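Local structure of 4-hydroxybutyrate CoA-transferase (Porphyromonas gingivalis, 3D3U) at residues M160-G164 with V281-P285; I163-N167 with I287-P291; F241-M246 with G273-L277; L342-K346 with N384-Y388. The protein probably transfers coenzyme A between an acyl-CoA and a free carboxylate such as acetate or 4-hydroxybutyrate. All blocks are in the same frame, centred on the assembly; numbering follows the deposited sequence.

Contact 1: residues M160-G164 with V281-P285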
# COMPACT_ATOMS: atom_id res chain seq x y z
N MET A 160 15.56 -10.58 4.29
CA MET A 160 14.73 -9.34 4.41
C MET A 160 15.66 -8.15 4.34
O MET A 160 16.59 -8.10 5.13
CB MET A 160 13.95 -9.27 5.75
CG MET A 160 13.12 -7.98 5.89
SD MET A 160 11.81 -7.80 4.57
CE MET A 160 10.67 -9.07 4.96
N PRO A 161 15.46 -7.21 3.42
CA PRO A 161 16.25 -5.98 3.35
C PRO A 161 16.12 -5.05 4.56
O PRO A 161 15.12 -5.06 5.25
CB PRO A 161 15.66 -5.25 2.13
CG PRO A 161 14.47 -5.86 1.87
CD PRO A 161 14.49 -7.25 2.33
N PHE A 162 17.11 -4.21 4.74
CA PHE A 162 17.14 -3.33 5.84
C PHE A 162 16.88 -1.99 5.27
O PHE A 162 17.70 -1.50 4.49
CB PHE A 162 18.54 -3.31 6.47
CG PHE A 162 18.59 -2.65 7.85
CD1 PHE A 162 18.74 -1.26 7.98
CD2 PHE A 162 18.46 -3.40 9.00
CE1 PHE A 162 18.77 -0.64 9.22
CE2 PHE A 162 18.49 -2.77 10.24
CZ PHE A 162 18.65 -1.38 10.33
N ILE A 163 15.80 -1.38 5.74
CA ILE A 163 15.34 -0.08 5.34
C ILE A 163 14.97 0.74 6.58
O ILE A 163 14.43 0.22 7.61
CB ILE A 163 14.08 -0.29 4.52
CG1 ILE A 163 14.33 -1.32 3.44
CG2 ILE A 163 13.47 1.03 4.02
CD1 ILE A 163 13.16 -1.40 2.62
N GLY A 164 15.18 2.04 6.48
CA GLY A 164 15.29 2.90 7.65
C GLY A 164 14.06 3.72 7.72
O GLY A 164 13.05 3.27 7.22
N VAL A 281 16.49 -1.79 -2.60
CA VAL A 281 16.11 -1.05 -1.38
C VAL A 281 16.91 -1.45 -0.14
O VAL A 281 16.98 -0.71 0.89
CB VAL A 281 14.61 -1.08 -1.15
CG1 VAL A 281 13.91 -0.64 -2.49
CG2 VAL A 281 14.14 -2.48 -0.56
N ASN A 282 17.56 -2.60 -0.23
CA ASN A 282 18.31 -3.01 0.91
C ASN A 282 19.37 -1.97 1.20
O ASN A 282 20.15 -1.61 0.34
CB ASN A 282 18.87 -4.37 0.62
CG ASN A 282 19.47 -5.00 1.84
OD1 ASN A 282 19.28 -4.55 2.97
ND2 ASN A 282 20.22 -6.07 1.62
N ASN A 283 19.34 -1.43 2.42
CA ASN A 283 20.45 -0.63 2.97
C ASN A 283 20.63 0.53 2.07
O ASN A 283 21.70 0.72 1.55
CB ASN A 283 21.76 -1.40 2.94
CG ASN A 283 22.03 -2.07 4.22
OD1 ASN A 283 21.99 -1.43 5.27
ND2 ASN A 283 22.27 -3.38 4.18
N ASN A 284 19.58 1.27 1.82
CA ASN A 284 19.77 2.37 0.93
C ASN A 284 19.24 3.64 1.63
O ASN A 284 18.08 3.75 1.97
CB ASN A 284 19.21 2.01 -0.46
CG ASN A 284 19.01 3.18 -1.33
OD1 ASN A 284 19.11 4.33 -0.90
ND2 ASN A 284 18.69 2.91 -2.57
N PRO A 285 20.15 4.57 1.87
CA PRO A 285 19.86 5.77 2.61
C PRO A 285 18.64 6.47 2.06
O PRO A 285 17.92 7.09 2.74
CB PRO A 285 21.08 6.68 2.29
CG PRO A 285 22.20 5.72 2.00
CD PRO A 285 21.54 4.55 1.37
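F162 and N282 meet through a main-chain to side-chain hydrogen bond. F162 N donates to N282 OD1 at 2.8 Å, and the bond is nearly straight, with an N-H...O angle of 167°. The donor sits above the plane of the N282 amide rather than on a lone pair. N282 is the first residue past helix 275-281, and its chi1 of -170° sets CG opposite its own backbone N, which carries the amide across to the 160-164 chain. One residue on, the exchange is returned through the backbone: N283 N donates to F162 O at 2.6 Å. F162 thus has both its N and its O tied to the turn.

Next to these bonds the contact is apolar. P161 lays its CB 3.7 Å from N282 CB, and the same P161 CB is 4.1 Å from V281 CG2. I163 reaches the same V281 methyl with the far end of its longer branch, I163 CD1 to V281 CG2 at 3.5 Å, because chi2 near 180° stretches CG1-CD1 straight out. The F162 ring leads away, and the side chain also touches S125 on strand 119-125; toward the turn it is CB that lies near N283 OD1.

The arrangement is a loop-to-loop junction at the end of a helix in a Rossmann-like alpha/beta fold, where the link leaving strand 151-157 of one sheet meets the helix-to-strand turn of the other.

Contact 2: residues I163-N167 with I287-P291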
# COMPACT_ATOMS: atom_id res chain seq x y z
N ILE A 163 15.80 -1.38 5.74
CA ILE A 163 15.34 -0.08 5.34
C ILE A 163 14.97 0.74 6.58
O ILE A 163 14.43 0.22 7.61
CB ILE A 163 14.08 -0.29 4.52
CG1 ILE A 163 14.33 -1.32 3.44
CG2 ILE A 163 13.47 1.03 4.02
CD1 ILE A 163 13.16 -1.40 2.62
N GLY A 164 15.18 2.04 6.48
CA GLY A 164 15.29 2.90 7.65
C GLY A 164 14.06 3.72 7.72
O GLY A 164 13.05 3.27 7.22
N GLY A 165 14.15 4.92 8.26
CA GLY A 165 12.97 5.64 8.68
C GLY A 165 12.48 5.08 10.00
O GLY A 165 13.25 4.48 10.77
N GLU A 166 11.22 5.24 10.33
CA GLU A 166 10.74 4.77 11.65
C GLU A 166 10.35 3.34 11.51
O GLU A 166 9.20 2.99 11.79
CB GLU A 166 9.47 5.47 12.00
CG GLU A 166 9.47 6.35 13.18
CD GLU A 166 8.02 6.49 13.61
OE1 GLU A 166 7.29 5.44 13.82
OE2 GLU A 166 7.57 7.68 13.68
N ASN A 167 11.31 2.51 11.11
CA ASN A 167 11.06 1.16 10.68
C ASN A 167 11.88 0.15 11.47
O ASN A 167 12.25 -0.90 10.95
CB ASN A 167 11.50 1.04 9.23
CG ASN A 167 10.77 -0.05 8.53
OD1 ASN A 167 9.80 -0.63 9.10
ND2 ASN A 167 11.24 -0.38 7.33
N ILE A 287 15.87 5.67 0.85
CA ILE A 287 14.59 5.03 1.01
C ILE A 287 14.31 4.84 2.46
O ILE A 287 15.22 4.46 3.22
CB ILE A 287 14.59 3.72 0.29
CG1 ILE A 287 14.02 3.94 -1.11
CG2 ILE A 287 13.72 2.69 0.99
CD1 ILE A 287 14.93 3.49 -2.27
N GLU A 288 13.05 5.16 2.84
CA GLU A 288 12.61 5.10 4.21
C GLU A 288 11.15 4.67 4.47
O GLU A 288 10.20 5.15 3.75
CB GLU A 288 12.87 6.42 4.85
CG GLU A 288 14.37 6.63 5.01
CD GLU A 288 14.67 8.01 5.54
OE1 GLU A 288 13.76 8.86 5.46
OE2 GLU A 288 15.79 8.26 6.06
N CYS A 289 10.93 3.82 5.49
CA CYS A 289 9.56 3.43 5.73
C CYS A 289 8.96 4.10 6.89
O CYS A 289 9.66 4.48 7.81
CB CYS A 289 9.49 1.94 5.85
SG CYS A 289 9.67 1.20 4.19
N TYR A 290 7.67 4.29 6.83
CA TYR A 290 6.93 4.68 7.99
C TYR A 290 5.59 4.02 7.98
O TYR A 290 5.03 3.61 6.95
CB TYR A 290 6.63 6.14 7.92
CG TYR A 290 7.83 6.98 7.92
CD1 TYR A 290 8.38 7.54 9.11
CD2 TYR A 290 8.47 7.24 6.71
CE1 TYR A 290 9.54 8.32 9.06
CE2 TYR A 290 9.60 8.00 6.65
CZ TYR A 290 10.12 8.53 7.80
OH TYR A 290 11.23 9.23 7.53
N PRO A 291 5.00 3.95 9.14
CA PRO A 291 3.72 3.30 9.26
C PRO A 291 2.63 4.12 8.57
O PRO A 291 2.81 5.33 8.27
CB PRO A 291 3.49 3.27 10.78
CG PRO A 291 4.57 4.13 11.46
CD PRO A 291 5.49 4.56 10.41
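I163 meets I287 at the start of a short parallel pairing, in which the short, weakly bonded strand 164-165 comes from the half of the chain holding the six-stranded parallel sheet and lines up beside strand 287-289 as the outermost strand of the second, mixed sheet. The I287 methyl CG2 packs 3.5 Å from I163 CG2, the shorter branch of that isoleucine. E288 follows and lays its CG 3.7 Å from G165 N, while its carboxylate has a weak, long ion pair with K265.

C289 carries the main bonds. C289 N donates to G164 O at 2.8 Å, nearly straight at 166°, and C289 O takes a weak, bent bond from E166 N at 3.1 Å. One residue joined in this way to the two neighbours of G165 is the parallel pattern. C289 SG rests 3.8 Å from I163 CG2. Beside C289 CB lies the amide of N167, its ND2 3.3 Å from that CB; ND2 is bonded to G136 O and, weakly, to I163 O.

Y290 comes next, its ring set obliquely against the inverse gamma turn centred on E166, with Y290 CD1 3.7 Å from E166 CB; the ring also meets those of H262 and Y294. P291, at the N-cap position of helix 292-295, closes the contact: the E166 side chain crosses it at about a right angle, bringing OE1 to 3.8 Å from P291 CG.

Contact 3: residues F241-M246 with G273-L277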
# COMPACT_ATOMS: atom_id res chain seq x y z
N PHE A 241 5.13 1.11 -3.19
CA PHE A 241 5.64 1.26 -4.52
C PHE A 241 6.31 0.01 -5.02
O PHE A 241 6.61 -0.90 -4.19
CB PHE A 241 6.53 2.51 -4.65
CG PHE A 241 7.81 2.41 -3.97
CD1 PHE A 241 8.00 3.08 -2.78
CD2 PHE A 241 8.80 1.57 -4.45
CE1 PHE A 241 9.24 2.94 -2.03
CE2 PHE A 241 10.06 1.43 -3.75
CZ PHE A 241 10.28 2.15 -2.53
N THR A 242 6.53 -0.05 -6.35
CA THR A 242 7.20 -1.25 -6.99
C THR A 242 8.46 -0.87 -7.77
O THR A 242 9.03 0.24 -7.63
CB THR A 242 6.31 -2.07 -8.00
OG1 THR A 242 4.90 -1.96 -7.74
CG2 THR A 242 6.62 -3.62 -7.99
N ASP A 243 8.83 -1.78 -8.65
CA ASP A 243 9.97 -1.59 -9.54
C ASP A 243 9.93 -0.33 -10.31
O ASP A 243 10.95 0.08 -10.72
CB ASP A 243 10.10 -2.74 -10.52
CG ASP A 243 10.22 -4.08 -9.83
OD1 ASP A 243 11.05 -4.89 -10.32
OD2 ASP A 243 9.54 -4.41 -8.80
N GLY A 244 8.77 0.29 -10.51
CA GLY A 244 8.70 1.48 -11.39
C GLY A 244 9.47 2.63 -10.80
O GLY A 244 10.29 3.33 -11.47
N VAL A 245 9.27 2.76 -9.50
CA VAL A 245 9.97 3.78 -8.71
C VAL A 245 11.48 3.68 -8.76
O VAL A 245 12.16 4.74 -8.76
CB VAL A 245 9.47 3.77 -7.25
CG1 VAL A 245 10.19 4.85 -6.37
CG2 VAL A 245 8.00 4.07 -7.29
N MET A 246 12.00 2.43 -8.76
CA MET A 246 13.44 2.15 -8.80
C MET A 246 14.05 2.70 -10.05
O MET A 246 15.08 3.37 -10.06
CB MET A 246 13.69 0.63 -8.67
CG MET A 246 15.19 0.18 -8.75
SD MET A 246 15.26 -1.56 -8.45
CE MET A 246 14.32 -2.21 -9.86
N GLY A 273 7.75 -6.34 -5.08
CA GLY A 273 8.06 -6.35 -6.50
C GLY A 273 9.06 -7.43 -6.76
O GLY A 273 9.01 -8.53 -6.18
N SER A 274 10.00 -7.14 -7.62
CA SER A 274 10.93 -8.18 -7.99
C SER A 274 12.14 -8.26 -6.98
O SER A 274 12.35 -7.35 -6.13
CB SER A 274 11.43 -7.83 -9.39
OG SER A 274 12.46 -6.84 -9.27
N LYS A 275 12.96 -9.31 -7.11
CA LYS A 275 14.16 -9.45 -6.37
C LYS A 275 15.04 -8.26 -6.61
O LYS A 275 15.71 -7.80 -5.68
CB LYS A 275 14.87 -10.72 -6.79
CG LYS A 275 16.06 -11.10 -5.83
CD LYS A 275 17.19 -12.08 -6.44
CE LYS A 275 18.59 -11.93 -5.73
NZ LYS A 275 18.09 -11.69 -4.27
N GLU A 276 15.06 -7.71 -7.82
CA GLU A 276 15.80 -6.47 -8.06
C GLU A 276 15.35 -5.34 -7.11
O GLU A 276 16.17 -4.65 -6.54
CB GLU A 276 15.63 -6.01 -9.48
CG GLU A 276 16.46 -4.76 -9.78
CD GLU A 276 17.41 -4.98 -10.94
OE1 GLU A 276 17.96 -4.00 -11.55
OE2 GLU A 276 17.61 -6.19 -11.22
N LEU A 277 14.04 -5.15 -6.96
CA LEU A 277 13.54 -4.17 -6.00
C LEU A 277 14.23 -4.44 -4.71
O LEU A 277 14.89 -3.53 -4.16
CB LEU A 277 12.06 -4.33 -5.77
CG LEU A 277 11.24 -3.06 -5.93
CD1 LEU A 277 9.89 -3.23 -5.42
CD2 LEU A 277 11.86 -1.92 -5.21
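D243 holds S274 with both carboxylate oxygens, and S274 is the N-cap of helix 275-281. The contact joins the starts of helices 243-251 and 275-281, which follow the adjacent parallel strands 235-237 and 266-268. S274 OG donates to D243 OD1 at 2.6 Å, and S274 N donates to D243 OD2 at 3.0 Å with an angle of 160°. Both oxygens are approached from their syn sides, so the two bonds fix the carboxylate's rotation. The same S274 OG accepts from L277 N at 3.3 Å; a chi1 of 81°, with OG between the backbone N and the carbonyl carbon, turns it back over the first helical turn. Lying near that helix start, D243 would probably be favoured as an anion.

Around this polar core L277 is the chief packing residue. Its CG sits 3.6 Å from D243 OD2, and its CD1 lies against the backbone of T242. T242 CG2 in turn comes to 3.4 Å from G273 CA, the glycine leading into the cap. Farther along, M246 crosses E276 at about a right angle, its bent thioether end meeting the E276 CG methylene, while the E276 carboxylate forms a salt bridge with R250, farther along helix 243-251.

Farther out, L277 CD2 touches the edge of the F241 ring at CE2, 4.1 Å away, and V245 CG1 stands 4.0 Å above one face of that ring.

Contact 4: residues L342-K346 with N384-Y388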
# COMPACT_ATOMS: atom_id res chain seq x y z
N LEU A 342 -6.75 11.28 -1.45
CA LEU A 342 -7.64 12.34 -1.97
C LEU A 342 -7.64 13.60 -1.12
O LEU A 342 -7.42 14.70 -1.65
CB LEU A 342 -9.10 11.88 -2.08
CG LEU A 342 -9.73 11.68 -3.46
CD1 LEU A 342 -8.97 10.52 -4.27
CD2 LEU A 342 -11.29 11.42 -3.36
N ARG A 343 -7.94 13.37 0.18
CA ARG A 343 -8.14 14.35 1.24
C ARG A 343 -6.82 15.13 1.50
O ARG A 343 -6.78 16.37 1.62
CB ARG A 343 -8.54 13.56 2.55
CG ARG A 343 -10.03 13.03 2.82
CD ARG A 343 -10.39 12.73 4.39
NE ARG A 343 -10.83 13.93 5.13
CZ ARG A 343 -11.92 14.67 4.78
NH1 ARG A 343 -12.32 15.79 5.43
NH2 ARG A 343 -12.63 14.28 3.70
N GLY A 344 -5.75 14.34 1.60
CA GLY A 344 -4.48 14.82 1.95
C GLY A 344 -3.91 15.51 0.77
O GLY A 344 -3.21 16.52 0.97
N ALA A 345 -4.18 15.05 -0.46
CA ALA A 345 -3.79 15.87 -1.67
C ALA A 345 -4.46 17.23 -1.68
O ALA A 345 -3.87 18.20 -2.20
CB ALA A 345 -4.03 15.19 -2.98
N LYS A 346 -5.65 17.32 -1.08
CA LYS A 346 -6.43 18.53 -1.16
C LYS A 346 -6.01 19.52 -0.13
O LYS A 346 -6.47 20.63 -0.22
CB LYS A 346 -7.95 18.28 -1.26
CG LYS A 346 -8.26 17.27 -2.59
CD LYS A 346 -9.17 17.93 -3.63
CE LYS A 346 -8.66 19.36 -4.00
NZ LYS A 346 -9.81 20.33 -4.19
N ASN A 384 -17.42 16.38 -4.27
CA ASN A 384 -16.48 17.27 -3.49
C ASN A 384 -15.26 16.54 -2.89
O ASN A 384 -14.88 16.75 -1.71
CB ASN A 384 -17.24 17.82 -2.30
CG ASN A 384 -18.30 16.84 -1.82
OD1 ASN A 384 -17.99 15.72 -1.37
ND2 ASN A 384 -19.56 17.24 -1.96
N GLU A 385 -14.73 15.65 -3.74
CA GLU A 385 -13.63 14.69 -3.53
C GLU A 385 -12.48 14.98 -4.61
O GLU A 385 -11.44 15.57 -4.25
CB GLU A 385 -14.20 13.23 -3.53
CG GLU A 385 -14.31 12.49 -2.19
CD GLU A 385 -14.56 13.37 -0.94
OE1 GLU A 385 -15.23 14.43 -1.10
OE2 GLU A 385 -14.12 12.99 0.23
N VAL A 386 -12.70 14.68 -5.91
CA VAL A 386 -11.61 14.55 -6.91
C VAL A 386 -11.50 15.76 -7.84
O VAL A 386 -12.51 16.40 -8.13
CB VAL A 386 -11.93 13.28 -7.70
CG1 VAL A 386 -10.77 12.79 -8.53
CG2 VAL A 386 -12.41 12.17 -6.70
N ASP A 387 -10.29 16.09 -8.33
CA ASP A 387 -10.16 17.33 -9.15
C ASP A 387 -10.06 17.04 -10.60
O ASP A 387 -10.52 17.80 -11.40
CB ASP A 387 -8.92 18.17 -8.79
CG ASP A 387 -8.69 18.28 -7.31
OD1 ASP A 387 -9.72 18.34 -6.59
OD2 ASP A 387 -7.52 18.29 -6.78
N TYR A 388 -9.41 15.94 -10.91
CA TYR A 388 -9.36 15.43 -12.28
C TYR A 388 -9.71 13.94 -12.44
O TYR A 388 -9.59 13.16 -11.51
CB TYR A 388 -7.99 15.61 -12.88
CG TYR A 388 -7.60 16.99 -12.88
CD1 TYR A 388 -6.73 17.47 -11.96
CD2 TYR A 388 -8.12 17.83 -13.82
CE1 TYR A 388 -6.37 18.75 -11.96
CE2 TYR A 388 -7.78 19.18 -13.85
CZ TYR A 388 -6.90 19.64 -12.90
OH TYR A 388 -6.57 20.99 -12.91
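The last turn of helix 338-345 faces an irregular run that leads into strand 388-391, the backbones nearest at L342 and E385 with CA atoms 6.6 Å apart and no hydrogen bond crossing between them. L342 fills the middle with one methyl: its CD2 lies 3.4 Å from E385 CG and 3.6 Å from V386 CG2, so it packs on the aliphatic stem of the glutamate and on one branch of the valine.

Charged side chains stand at both ends of this patch. K346 runs its chain past E385 O, with CD 3.3 Å from that oxygen, along a path that is less certain near CG, and brings NZ to D387 OD1 at 3.1 Å, a salt bridge. The second oxygen, D387 OD2, takes a weak hydrogen bond from S353 N on strand 352-356. At the other end R343, exposed like K346, offers the edge of its guanidinium, NH2 lying 4.0 Å from E385 OE2; the two flat groups are turned 29° apart, and the pair is long.

The chemistry is therefore uneven: the K346-D387 pair should carry most of the electrostatic attraction, the R343-E385 pair rather little, and L342 supplies the apolar contact between them.

Overall arrangement
Contacts 1, 2 and 3 form one neighbourhood. Contacts 1 and 2 share I163 and G164, with centres 9 Å apart, and touch where V281 packs on I287. Helix 275-281 runs from contact 3, where it is capped, to contact 1, the two centres about 13 Å apart, and the chain then enters strand 287-289 of contact 2. Together they occupy the end of the mixed sheet where strand 164-165, from the N-terminal half, is added to strand 287-289. Contact 4 is separate, beside strands 352-356 and 388-391 toward the sheet's other end: its centre is about 26 Å from that of contact 2, and 32 Å from that of contact 1, which lies on the opposite side of the chain's centre.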